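Local coordinates for AlgW protein (Pseudomonas aeruginosa, PDB 7CO3), which probably acts as an HtrA-type serine endopeptidase, joining a trypsin-like protease domain to a PDZ domain that can bind peptide tails, at residues A63-N68 with P165-G170; L118-H123 with A155-D160; C181-N186 with P224-G229; N242-S247 with I255-P260. The protein carries 1 engineered substitution. All coordinates share one frame; numbering follows the deposited sequence.

Contact 1: A63-N68 with P165-G170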
loop_
_atom_site.group_PDB
_atom_site.type_symbol
_atom_site.label_atom_id
_atom_site.label_comp_id
_atom_site.label_asym_id
_atom_site.label_seq_id
_atom_site.Cartn_x
_atom_site.Cartn_y
_atom_site.Cartn_z
ATOM N N ALA B 63 9.056 13.196 -14.440
ATOM C CA ALA B 63 7.647 13.561 -14.549
ATOM C C ALA B 63 7.306 14.374 -15.806
ATOM O O ALA B 63 6.232 14.130 -16.385
ATOM C CB ALA B 63 7.221 14.301 -13.283
ATOM N N PRO B 64 8.149 15.305 -16.294
ATOM C CA PRO B 64 7.764 16.043 -17.524
ATOM C C PRO B 64 7.552 15.155 -18.729
ATOM O O PRO B 64 6.784 15.512 -19.623
ATOM C CB PRO B 64 8.932 17.010 -17.742
ATOM C CG PRO B 64 9.461 17.249 -16.350
ATOM C CD PRO B 64 9.365 15.884 -15.686
ATOM N N ALA B 65 8.160 13.978 -18.752
ATOM C CA ALA B 65 8.072 13.055 -19.870
ATOM C C ALA B 65 6.996 11.985 -19.694
ATOM O O ALA B 65 6.966 11.015 -20.465
ATOM C CB ALA B 65 9.422 12.389 -20.094
ATOM N N VAL B 66 6.122 12.122 -18.696
ATOM C CA VAL B 66 4.988 11.216 -18.521
ATOM C C VAL B 66 3.721 12.022 -18.731
ATOM O O VAL B 66 3.562 13.085 -18.133
ATOM C CB VAL B 66 5.019 10.537 -17.136
ATOM C CG1 VAL B 66 3.863 9.488 -16.988
ATOM C CG2 VAL B 66 6.395 9.929 -16.911
ATOM N N ALA B 67 2.831 11.525 -19.586
ATOM C CA ALA B 67 1.620 12.245 -19.968
ATOM C C ALA B 67 0.393 11.469 -19.512
ATOM O O ALA B 67 0.462 10.259 -19.272
ATOM C CB ALA B 67 1.546 12.458 -21.492
ATOM N N ASN B 68 -0.740 12.184 -19.433
ATOM C CA ASN B 68 -2.053 11.567 -19.297
ATOM C C ASN B 68 -2.676 11.266 -20.664
ATOM O O ASN B 68 -2.576 12.059 -21.607
ATOM C CB ASN B 68 -2.981 12.477 -18.484
ATOM C CG ASN B 68 -2.458 12.738 -17.072
ATOM O OD1 ASN B 68 -1.650 11.981 -16.558
ATOM N ND2 ASN B 68 -2.907 13.815 -16.460
ATOM N N PRO B 165 9.951 17.080 -23.666
ATOM C CA PRO B 165 10.914 16.430 -22.769
ATOM C C PRO B 165 10.885 14.922 -22.933
ATOM O O PRO B 165 9.823 14.304 -22.832
ATOM C CB PRO B 165 10.440 16.854 -21.372
ATOM C CG PRO B 165 8.926 16.971 -21.524
ATOM C CD PRO B 165 8.644 17.281 -23.013
ATOM N N ALA B 166 12.032 14.312 -23.183
ATOM C CA ALA B 166 12.090 12.876 -23.385
ATOM C C ALA B 166 12.637 12.172 -22.140
ATOM O O ALA B 166 13.516 12.677 -21.440
ATOM C CB ALA B 166 12.918 12.517 -24.617
ATOM N N MET B 167 12.101 10.989 -21.880
ATOM C CA MET B 167 12.568 10.159 -20.786
ATOM C C MET B 167 13.992 9.677 -21.050
ATOM O O MET B 167 14.340 9.309 -22.173
ATOM C CB MET B 167 11.633 8.959 -20.652
ATOM C CG MET B 167 11.964 8.104 -19.487
ATOM S SD MET B 167 11.532 8.941 -17.962
ATOM C CE MET B 167 9.765 8.989 -18.159
ATOM N N THR B 168 14.811 9.672 -20.003
ATOM C CA THR B 168 16.087 8.968 -20.034
ATOM C C THR B 168 15.831 7.490 -19.805
ATOM O O THR B 168 14.888 7.116 -19.103
ATOM C CB THR B 168 17.034 9.486 -18.951
ATOM O OG1 THR B 168 17.178 10.898 -19.073
ATOM C CG2 THR B 168 18.407 8.855 -19.089
ATOM N N LEU B 169 16.676 6.646 -20.373
ATOM C CA LEU B 169 16.496 5.210 -20.240
ATOM C C LEU B 169 17.368 4.643 -19.132
ATOM O O LEU B 169 18.541 4.990 -19.007
ATOM C CB LEU B 169 16.841 4.509 -21.547
ATOM C CG LEU B 169 16.033 4.924 -22.767
ATOM C CD1 LEU B 169 16.644 4.179 -23.938
ATOM C CD2 LEU B 169 14.519 4.597 -22.623
ATOM N N GLY B 170 16.784 3.767 -18.320
ATOM C CA GLY B 170 17.541 2.962 -17.387
ATOM C C GLY B 170 17.938 1.643 -18.025
ATOM O O GLY B 170 17.789 1.421 -19.227
#
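Pro64, Ala65 and Val66 pack against Pro165 and Met167, partly carbon on carbon and partly carbon on polar backbone atoms. The apolar contacts come first. Pro64 CB meets the CB-CG edge of Pro165, 3.8 Å from Pro165 CG. Further along, the tip of Met167 does the work. Its CG lies anti to the backbone N (chi1 -175°), and the chain then bends about the CB-CG and CG-SD bonds. This brings the terminal methyl back towards residues 65 and 66. Met167 CE touches Val66 CG2 at 3.7 Å and Ala65 CB at 3.9 Å. The Val66 branch used is the one beside its own backbone N.

A second group of contacts sets side-chain carbon against polar backbone. Ala65 CB points at the other segment, 3.4 Å from Pro165 O and 3.5 Å from Met167 N. Pro165 CG in turn sits 3.2 Å from Pro64 O. Pro165 O is buried here and has no hydrogen-bonding partner in the model.

One backbone bond shapes the first segment. Val66 N donates to Ala63 O at 3.1 Å, closing the turn that leads from the short 3-10 segment into strand 66-72. Gln192 NE2 also bonds to Ala63 O.

The contact lays the loop after strand 154-158 against the start of strand 66-72. Ala65 and Met167 both make backbone bonds to Ile111 of strand 104-113. The Met167 side chain also touches Ala62 of helix 56-62, Val110 of strand 104-113 and Leu238 of strand 238-245.

Contact 2: L118-H123 with A155-D160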
loop_
_atom_site.group_PDB
_atom_site.type_symbol
_atom_site.label_atom_id
_atom_site.label_comp_id
_atom_site.label_asym_id
_atom_site.label_seq_id
_atom_site.Cartn_x
_atom_site.Cartn_y
_atom_site.Cartn_z
ATOM N N LEU B 118 5.494 8.038 -28.309
ATOM C CA LEU B 118 5.081 7.735 -26.946
ATOM C C LEU B 118 4.779 6.268 -26.878
ATOM O O LEU B 118 4.206 5.711 -27.817
ATOM C CB LEU B 118 3.848 8.551 -26.496
ATOM C CG LEU B 118 4.072 10.047 -26.240
ATOM C CD1 LEU B 118 3.708 10.838 -27.460
ATOM C CD2 LEU B 118 3.280 10.590 -25.047
ATOM N N LEU B 119 5.176 5.653 -25.766
ATOM C CA LEU B 119 4.774 4.302 -25.422
ATOM C C LEU B 119 3.612 4.320 -24.410
ATOM O O LEU B 119 3.565 5.171 -23.508
ATOM C CB LEU B 119 5.972 3.556 -24.833
ATOM C CG LEU B 119 6.748 2.581 -25.724
ATOM C CD1 LEU B 119 7.992 2.123 -25.021
ATOM C CD2 LEU B 119 5.896 1.390 -26.171
ATOM N N THR B 120 2.687 3.374 -24.564
ATOM C CA THR B 120 1.600 3.125 -23.614
ATOM C C THR B 120 1.199 1.660 -23.761
ATOM O O THR B 120 1.803 0.924 -24.550
ATOM C CB THR B 120 0.415 4.075 -23.852
ATOM O OG1 THR B 120 -0.625 3.766 -22.924
ATOM C CG2 THR B 120 -0.156 3.914 -25.309
ATOM N N ASN B 121 0.178 1.214 -23.006
ATOM C CA ASN B 121 -0.310 -0.157 -23.165
ATOM C C ASN B 121 -1.309 -0.301 -24.312
ATOM O O ASN B 121 -2.093 0.602 -24.593
ATOM C CB ASN B 121 -1.016 -0.690 -21.907
ATOM C CG ASN B 121 -0.077 -0.944 -20.734
ATOM O OD1 ASN B 121 -0.395 -0.592 -19.603
ATOM N ND2 ASN B 121 1.081 -1.541 -20.999
ATOM N N ASN B 122 -1.322 -1.495 -24.926
ATOM C CA ASN B 122 -2.325 -1.776 -25.952
ATOM C C ASN B 122 -3.734 -1.634 -25.396
ATOM O O ASN B 122 -4.598 -1.012 -26.025
ATOM C CB ASN B 122 -2.159 -3.179 -26.542
ATOM C CG ASN B 122 -3.167 -3.446 -27.637
ATOM O OD1 ASN B 122 -3.409 -2.574 -28.480
ATOM N ND2 ASN B 122 -3.793 -4.615 -27.605
ATOM N N HIS B 123 -3.988 -2.194 -24.205
ATOM C CA HIS B 123 -5.354 -2.159 -23.695
ATOM C C HIS B 123 -5.841 -0.757 -23.402
ATOM O O HIS B 123 -7.046 -0.579 -23.230
ATOM C CB HIS B 123 -5.521 -3.024 -22.451
ATOM C CG HIS B 123 -4.789 -2.525 -21.239
ATOM N ND1 HIS B 123 -5.392 -1.731 -20.284
ATOM C CD2 HIS B 123 -3.548 -2.817 -20.762
ATOM C CE1 HIS B 123 -4.539 -1.522 -19.288
ATOM N NE2 HIS B 123 -3.409 -2.161 -19.561
ATOM N N ALA B 155 1.690 -0.315 -27.213
ATOM C CA ALA B 155 1.243 0.446 -28.365
ATOM C C ALA B 155 2.096 1.692 -28.455
ATOM O O ALA B 155 2.646 2.155 -27.458
ATOM C CB ALA B 155 -0.247 0.808 -28.295
ATOM N N VAL B 156 2.258 2.197 -29.677
ATOM C CA VAL B 156 3.056 3.385 -29.941
ATOM C C VAL B 156 2.147 4.450 -30.514
ATOM O O VAL B 156 1.321 4.166 -31.390
ATOM C CB VAL B 156 4.228 3.098 -30.904
ATOM C CG1 VAL B 156 4.978 4.361 -31.159
ATOM C CG2 VAL B 156 5.151 2.054 -30.324
ATOM N N LEU B 157 2.314 5.667 -30.017
ATOM C CA LEU B 157 1.587 6.854 -30.413
ATOM C C LEU B 157 2.601 7.874 -30.918
ATOM O O LEU B 157 3.781 7.828 -30.566
ATOM C CB LEU B 157 0.816 7.481 -29.230
ATOM C CG LEU B 157 -0.184 6.657 -28.401
ATOM C CD1 LEU B 157 -0.766 7.528 -27.237
ATOM C CD2 LEU B 157 -1.277 6.120 -29.291
ATOM N N LYS B 158 2.109 8.825 -31.696
ATOM C CA LYS B 158 2.900 9.919 -32.239
ATOM C C LYS B 158 2.129 11.212 -32.069
ATOM O O LYS B 158 0.930 11.264 -32.358
ATOM C CB LYS B 158 3.217 9.690 -33.735
ATOM C CG LYS B 158 4.323 10.610 -34.308
ATOM C CD LYS B 158 3.790 11.988 -34.724
ATOM C CE LYS B 158 4.756 12.724 -35.633
ATOM N NZ LYS B 158 6.156 12.622 -35.137
ATOM N N ILE B 159 2.826 12.257 -31.629
ATOM C CA ILE B 159 2.264 13.594 -31.527
ATOM C C ILE B 159 3.188 14.576 -32.237
ATOM O O ILE B 159 4.376 14.310 -32.430
ATOM C CB ILE B 159 2.013 14.009 -30.056
ATOM C CG1 ILE B 159 3.320 14.132 -29.234
ATOM C CG2 ILE B 159 1.028 13.007 -29.381
ATOM C CD1 ILE B 159 3.094 14.743 -27.814
ATOM N N ASP B 160 2.622 15.716 -32.617
ATOM C CA ASP B 160 3.317 16.789 -33.328
ATOM C C ASP B 160 3.361 18.001 -32.403
ATOM O O ASP B 160 2.401 18.771 -32.335
ATOM C CB ASP B 160 2.606 17.097 -34.642
ATOM C CG ASP B 160 3.189 18.294 -35.376
ATOM O OD1 ASP B 160 4.419 18.316 -35.595
ATOM O OD2 ASP B 160 2.415 19.202 -35.748
#
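Leu118 pairs with Leu157 in two backbone bonds. Leu118 N donates to Leu157 O at 2.8 Å, and Leu157 N returns to Leu118 O at 2.9 Å, nearly straight at 170°. Leu118 O also receives a CA-H contact from Val156 CA at 3.4 Å. The Leu118 side chain crosses that of Ile159 at about a right angle, with CD1 3.8 Å from Ile159 CG1.

Leu119 and Val156 form a non-hydrogen-bonded pair, and their side chains share the face covered by helix 261-274. Leu119 CD2 reaches back to Ala155 O at 3.6 Å. These antiparallel strands, 117-120 and 154-158, are neighbours in the six-stranded N-terminal barrel of the trypsin-like double-barrel fold.

Thr120 forms the next hydrogen-bonded pair. Its N donates to Ala155 O at 3.1 Å. Ala155 N donates to Thr120 O at 2.9 Å. Thr120 OG1 lies anti to the backbone N (chi1 179°) and bonds to Ser108 O. The same torsion sets CG2 between the backbone N and the carbonyl carbon, 4.1 Å from Leu157 CG.

After Thr120 the chain leaves the sheet. Asn121 precedes helix 122-125, and its ND2 bonds to Asp153 O. Ala155 CB packs beside Asn121 O and Asn122 CA, where the helix begins.

Contact 3: C181-N186 with P224-G229. Engineered in segment 224-229: Ala227 (natural residue Ser).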
loop_
_atom_site.group_PDB
_atom_site.type_symbol
_atom_site.label_atom_id
_atom_site.label_comp_id
_atom_site.label_asym_id
_atom_site.label_seq_id
_atom_site.Cartn_x
_atom_site.Cartn_y
_atom_site.Cartn_z
ATOM N N CYS B 181 12.083 2.084 -6.573
ATOM C CA CYS B 181 11.555 2.598 -7.840
ATOM C C CYS B 181 10.344 3.490 -7.596
ATOM O O CYS B 181 9.715 3.473 -6.528
ATOM C CB CYS B 181 11.161 1.472 -8.818
ATOM S SG CYS B 181 10.021 0.294 -8.034
ATOM N N LEU B 182 10.007 4.249 -8.634
ATOM C CA LEU B 182 8.912 5.213 -8.627
ATOM C C LEU B 182 7.963 4.908 -9.786
ATOM O O LEU B 182 8.413 4.694 -10.912
ATOM C CB LEU B 182 9.484 6.628 -8.774
ATOM C CG LEU B 182 10.097 7.376 -7.595
ATOM C CD1 LEU B 182 11.010 6.552 -6.762
ATOM C CD2 LEU B 182 10.880 8.570 -8.131
ATOM N N ALA B 183 6.644 4.871 -9.515
ATOM C CA ALA B 183 5.616 4.756 -10.536
ATOM C C ALA B 183 5.035 6.151 -10.790
ATOM O O ALA B 183 4.810 6.914 -9.845
ATOM C CB ALA B 183 4.503 3.792 -10.104
ATOM N N ILE B 184 4.785 6.479 -12.056
ATOM C CA ILE B 184 4.283 7.801 -12.466
ATOM C C ILE B 184 3.109 7.582 -13.393
ATOM O O ILE B 184 3.249 6.933 -14.424
ATOM C CB ILE B 184 5.354 8.682 -13.144
ATOM C CG1 ILE B 184 6.607 8.760 -12.288
ATOM C CG2 ILE B 184 4.814 10.107 -13.319
ATOM C CD1 ILE B 184 7.712 9.606 -12.865
ATOM N N GLY B 185 1.947 8.083 -13.004
ATOM C CA GLY B 185 0.756 7.834 -13.785
ATOM C C GLY B 185 -0.393 8.681 -13.296
ATOM O O GLY B 185 -0.208 9.633 -12.535
ATOM N N ASN B 186 -1.593 8.328 -13.757
ATOM C CA ASN B 186 -2.812 9.084 -13.457
ATOM C C ASN B 186 -3.845 8.180 -12.769
ATOM O O ASN B 186 -4.922 7.923 -13.331
ATOM C CB ASN B 186 -3.403 9.703 -14.734
ATOM C CG ASN B 186 -4.490 10.792 -14.428
ATOM O OD1 ASN B 186 -4.676 11.228 -13.283
ATOM N ND2 ASN B 186 -5.232 11.182 -15.478
ATOM N N PRO B 224 -5.796 1.394 -11.319
ATOM C CA PRO B 224 -6.405 1.766 -12.614
ATOM C C PRO B 224 -6.159 3.230 -12.904
ATOM O O PRO B 224 -6.284 4.080 -12.028
ATOM C CB PRO B 224 -7.896 1.459 -12.425
ATOM C CG PRO B 224 -7.926 0.341 -11.328
ATOM C CD PRO B 224 -6.746 0.691 -10.428
ATOM N N GLY B 225 -5.757 3.526 -14.139
ATOM C CA GLY B 225 -5.230 4.831 -14.490
ATOM C C GLY B 225 -3.711 4.886 -14.613
ATOM O O GLY B 225 -3.206 5.782 -15.290
ATOM N N ASN B 226 -2.962 3.967 -13.963
ATOM C CA ASN B 226 -1.491 3.941 -14.090
ATOM C C ASN B 226 -1.010 3.285 -15.394
ATOM O O ASN B 226 0.172 3.422 -15.751
ATOM C CB ASN B 226 -0.853 3.193 -12.913
ATOM C CG ASN B 226 -0.610 4.087 -11.692
ATOM O OD1 ASN B 226 -1.378 4.052 -10.747
ATOM N ND2 ASN B 226 0.450 4.877 -11.712
ATOM N N ALA B 227 -1.874 2.538 -16.071
ATOM C CA ALA B 227 -1.456 1.748 -17.221
ATOM C C ALA B 227 -0.870 2.639 -18.318
ATOM O O ALA B 227 -1.444 3.668 -18.669
ATOM C CB ALA B 227 -2.636 0.953 -17.756
ATOM N N GLY B 228 0.314 2.254 -18.828
ATOM C CA GLY B 228 1.010 3.007 -19.853
ATOM C C GLY B 228 1.995 4.021 -19.330
ATOM O O GLY B 228 2.759 4.581 -20.128
ATOM N N GLY B 229 2.016 4.265 -18.010
ATOM C CA GLY B 229 2.918 5.225 -17.405
ATOM C C GLY B 229 4.247 4.621 -17.052
ATOM O O GLY B 229 4.506 3.473 -17.360
HETATM O O HOH W 1 1.586 6.461 -9.293
HETATM O O HOH W 2 2.168 4.527 -14.112
#
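Asn226 turns its CG roughly anti to its own carbonyl carbon (chi1 -86°), and the amide is then rotated (chi2 101°) to place ND2 3.6 Å from Gly185 CA. Residues 225-229 read Gly-Asn-Ala-Gly-Gly. With the natural serine in place of the engineered Ala227, this is the GNSGG motif of HtrA proteases, whose serine is the nucleophile. The chain makes a type II beta turn from Asn226 to Gly229, and strand 180-185 runs beside it.

Two waters bridge the segments. One accepts from Asn226 ND2 and donates to Ile184 O at 2.7 Å and to Asn226 O at 2.8 Å. It therefore joins the turn to the strand. The other accepts from the same ND2 at 3.1 Å and gives a weak bond to Ala183 O. The two N-H groups of the amide thus serve two waters, while Asn226 OD1 takes the N-H of Asn223.

Backbone contacts finish the join. Asn186 N makes a weak bond to Gly225 O at 3.4 Å. Gly225 O also accepts from Ser108 OG. Glycines let the chains close in: Gly225 CA is 3.3 Å from Asn186 O, and Gly229 CA makes a CA-H contact to Ile184 O at 3.5 Å.

Contact 4: N242-S247 with I255-P260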
loop_
_atom_site.group_PDB
_atom_site.type_symbol
_atom_site.label_atom_id
_atom_site.label_comp_id
_atom_site.label_asym_id
_atom_site.label_seq_id
_atom_site.Cartn_x
_atom_site.Cartn_y
_atom_site.Cartn_z
ATOM N N ASN B 242 4.384 0.513 -16.611
ATOM C CA ASN B 242 3.393 -0.050 -15.702
ATOM C C ASN B 242 2.172 -0.533 -16.465
ATOM O O ASN B 242 1.622 0.176 -17.292
ATOM C CB ASN B 242 2.982 0.991 -14.669
ATOM C CG ASN B 242 4.152 1.391 -13.793
ATOM O OD1 ASN B 242 4.943 0.530 -13.401
ATOM N ND2 ASN B 242 4.290 2.665 -13.527
ATOM N N THR B 243 1.702 -1.721 -16.116
ATOM C CA THR B 243 0.775 -2.456 -16.957
ATOM C C THR B 243 -0.413 -3.041 -16.223
ATOM O O THR B 243 -1.548 -2.852 -16.654
ATOM C CB THR B 243 1.541 -3.613 -17.634
ATOM O OG1 THR B 243 2.402 -3.047 -18.633
ATOM C CG2 THR B 243 0.578 -4.579 -18.307
ATOM N N ALA B 244 -0.145 -3.769 -15.135
ATOM C CA ALA B 244 -1.146 -4.596 -14.489
ATOM C C ALA B 244 -0.896 -4.651 -12.973
ATOM O O ALA B 244 0.176 -4.279 -12.468
ATOM C CB ALA B 244 -1.132 -6.013 -15.083
ATOM N N ILE B 245 -1.912 -5.138 -12.260
ATOM C CA ILE B 245 -1.831 -5.412 -10.835
ATOM C C ILE B 245 -2.525 -6.727 -10.532
ATOM O O ILE B 245 -3.325 -7.233 -11.316
ATOM C CB ILE B 245 -2.478 -4.291 -9.997
ATOM C CG1 ILE B 245 -4.016 -4.366 -10.067
ATOM C CG2 ILE B 245 -1.949 -2.922 -10.439
ATOM C CD1 ILE B 245 -4.745 -3.471 -8.964
ATOM N N PHE B 246 -2.216 -7.269 -9.374
ATOM C CA PHE B 246 -2.971 -8.379 -8.819
ATOM C C PHE B 246 -3.634 -7.860 -7.553
ATOM O O PHE B 246 -2.962 -7.321 -6.662
ATOM C CB PHE B 246 -2.098 -9.605 -8.518
ATOM C CG PHE B 246 -2.896 -10.839 -8.264
ATOM C CD1 PHE B 246 -3.495 -11.066 -7.013
ATOM C CD2 PHE B 246 -3.105 -11.759 -9.278
ATOM C CE1 PHE B 246 -4.275 -12.205 -6.784
ATOM C CE2 PHE B 246 -3.877 -12.906 -9.054
ATOM C CZ PHE B 246 -4.459 -13.124 -7.817
ATOM N N SER B 247 -4.950 -7.994 -7.495
ATOM C CA SER B 247 -5.692 -7.424 -6.393
ATOM C C SER B 247 -7.014 -8.144 -6.250
ATOM O O SER B 247 -7.633 -8.521 -7.242
ATOM C CB SER B 247 -5.986 -5.934 -6.612
ATOM O OG SER B 247 -6.911 -5.508 -5.624
ATOM N N ILE B 255 1.012 -5.312 -5.216
ATOM C CA ILE B 255 1.495 -6.312 -6.179
ATOM C C ILE B 255 1.210 -5.749 -7.577
ATOM O O ILE B 255 0.151 -5.975 -8.153
ATOM C CB ILE B 255 0.825 -7.677 -5.970
ATOM C CG1 ILE B 255 0.914 -8.161 -4.508
ATOM C CG2 ILE B 255 1.388 -8.746 -6.992
ATOM C CD1 ILE B 255 2.256 -8.395 -4.035
ATOM N N GLY B 256 2.151 -5.008 -8.156
ATOM C CA GLY B 256 1.981 -4.455 -9.500
ATOM C C GLY B 256 3.074 -4.915 -10.461
ATOM O O GLY B 256 4.132 -5.332 -10.033
ATOM N N PHE B 257 2.846 -4.733 -11.770
ATOM C CA PHE B 257 3.667 -5.360 -12.809
ATOM C C PHE B 257 3.978 -4.364 -13.911
ATOM O O PHE B 257 3.069 -3.701 -14.414
ATOM C CB PHE B 257 2.951 -6.566 -13.391
ATOM C CG PHE B 257 2.647 -7.605 -12.378
ATOM C CD1 PHE B 257 3.666 -8.387 -11.854
ATOM C CD2 PHE B 257 1.334 -7.794 -11.921
ATOM C CE1 PHE B 257 3.398 -9.373 -10.926
ATOM C CE2 PHE B 257 1.071 -8.757 -10.973
ATOM C CZ PHE B 257 2.098 -9.537 -10.469
ATOM N N ALA B 258 5.264 -4.244 -14.264
ATOM C CA ALA B 258 5.704 -3.333 -15.301
ATOM C C ALA B 258 6.451 -4.105 -16.393
ATOM O O ALA B 258 7.185 -5.044 -16.089
ATOM C CB ALA B 258 6.597 -2.213 -14.713
ATOM N N ILE B 259 6.243 -3.712 -17.657
ATOM C CA ILE B 259 6.982 -4.299 -18.781
ATOM C C ILE B 259 8.391 -3.716 -18.813
ATOM O O ILE B 259 8.539 -2.506 -18.919
ATOM C CB ILE B 259 6.243 -4.052 -20.099
ATOM C CG1 ILE B 259 4.857 -4.689 -20.043
ATOM C CG2 ILE B 259 7.058 -4.594 -21.293
ATOM C CD1 ILE B 259 3.854 -4.152 -21.105
ATOM N N PRO B 260 9.429 -4.544 -18.745
ATOM C CA PRO B 260 10.808 -4.029 -18.713
ATOM C C PRO B 260 11.163 -3.220 -19.961
ATOM O O PRO B 260 10.689 -3.489 -21.062
ATOM C CB PRO B 260 11.664 -5.305 -18.658
ATOM C CG PRO B 260 10.781 -6.373 -18.348
ATOM C CD PRO B 260 9.399 -6.008 -18.869
HETATM O O HOH W 3 -1.937 -4.823 -5.999
#
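Phe257 O accepts two backbone N-H groups, from Thr243 N at 2.9 Å and Ala244 N at 3.3 Å. This is a classic beta bulge in the hairpin of strands 238-245 and 256-260. Phe257 N answers with a bond to Ala244 O at 2.8 Å. Further towards the loop, Phe246 N donates to Ile255 O at 3.0 Å, nearly straight at 169°.

Side chains fill in around these bonds. The Phe257 ring reaches past Ala244 to Phe246, with CE2 4.1 Å from Phe246 CB. Ala258 CB faces Asn242, 3.5 Å from OD1; this oxygen is buried and has no hydrogen-bonding partner in the model. At the bulge, Thr243 OG1 makes a short contact with Ile259 CD1 at 3.1 Å.

Further partners surround these groups. Thr243 OG1 bonds to Ile241 O and to Asn121 ND2. Ile245 makes backbone bonds to Gly387 and Glu389. The ring of Phe246 meets that of Phe188 of the second subunit, and Val190 of that subunit packs on Phe257. At the loop end, a water accepts from Ile255 N and donates to Phe246 O at 2.8 Å.

In the fold
Contacts 2, 3 and 4 meet where the two barrels of the protease face each other. His123 and Asp153 of the first barrel, with Ala227 in place of the natural serine, match the catalytic triad of trypsin-like proteases. Asn121 of contact 2 lies against Ala227 and Gly228 of contact 3. Contacts 3 and 4 have centres 10 Å apart. There Gly228 N probably bonds Asn242 O at 2.9 Å and Asn242 N probably bonds Gly229 O at 3.1 Å, tying the serine loop to the hairpin. The centre of contact 1 is about 12 Å from that of contact 3 and about 19 Å from that of contact 4. Asn68 OD1 touches Asn186 CB at 3.4 Å.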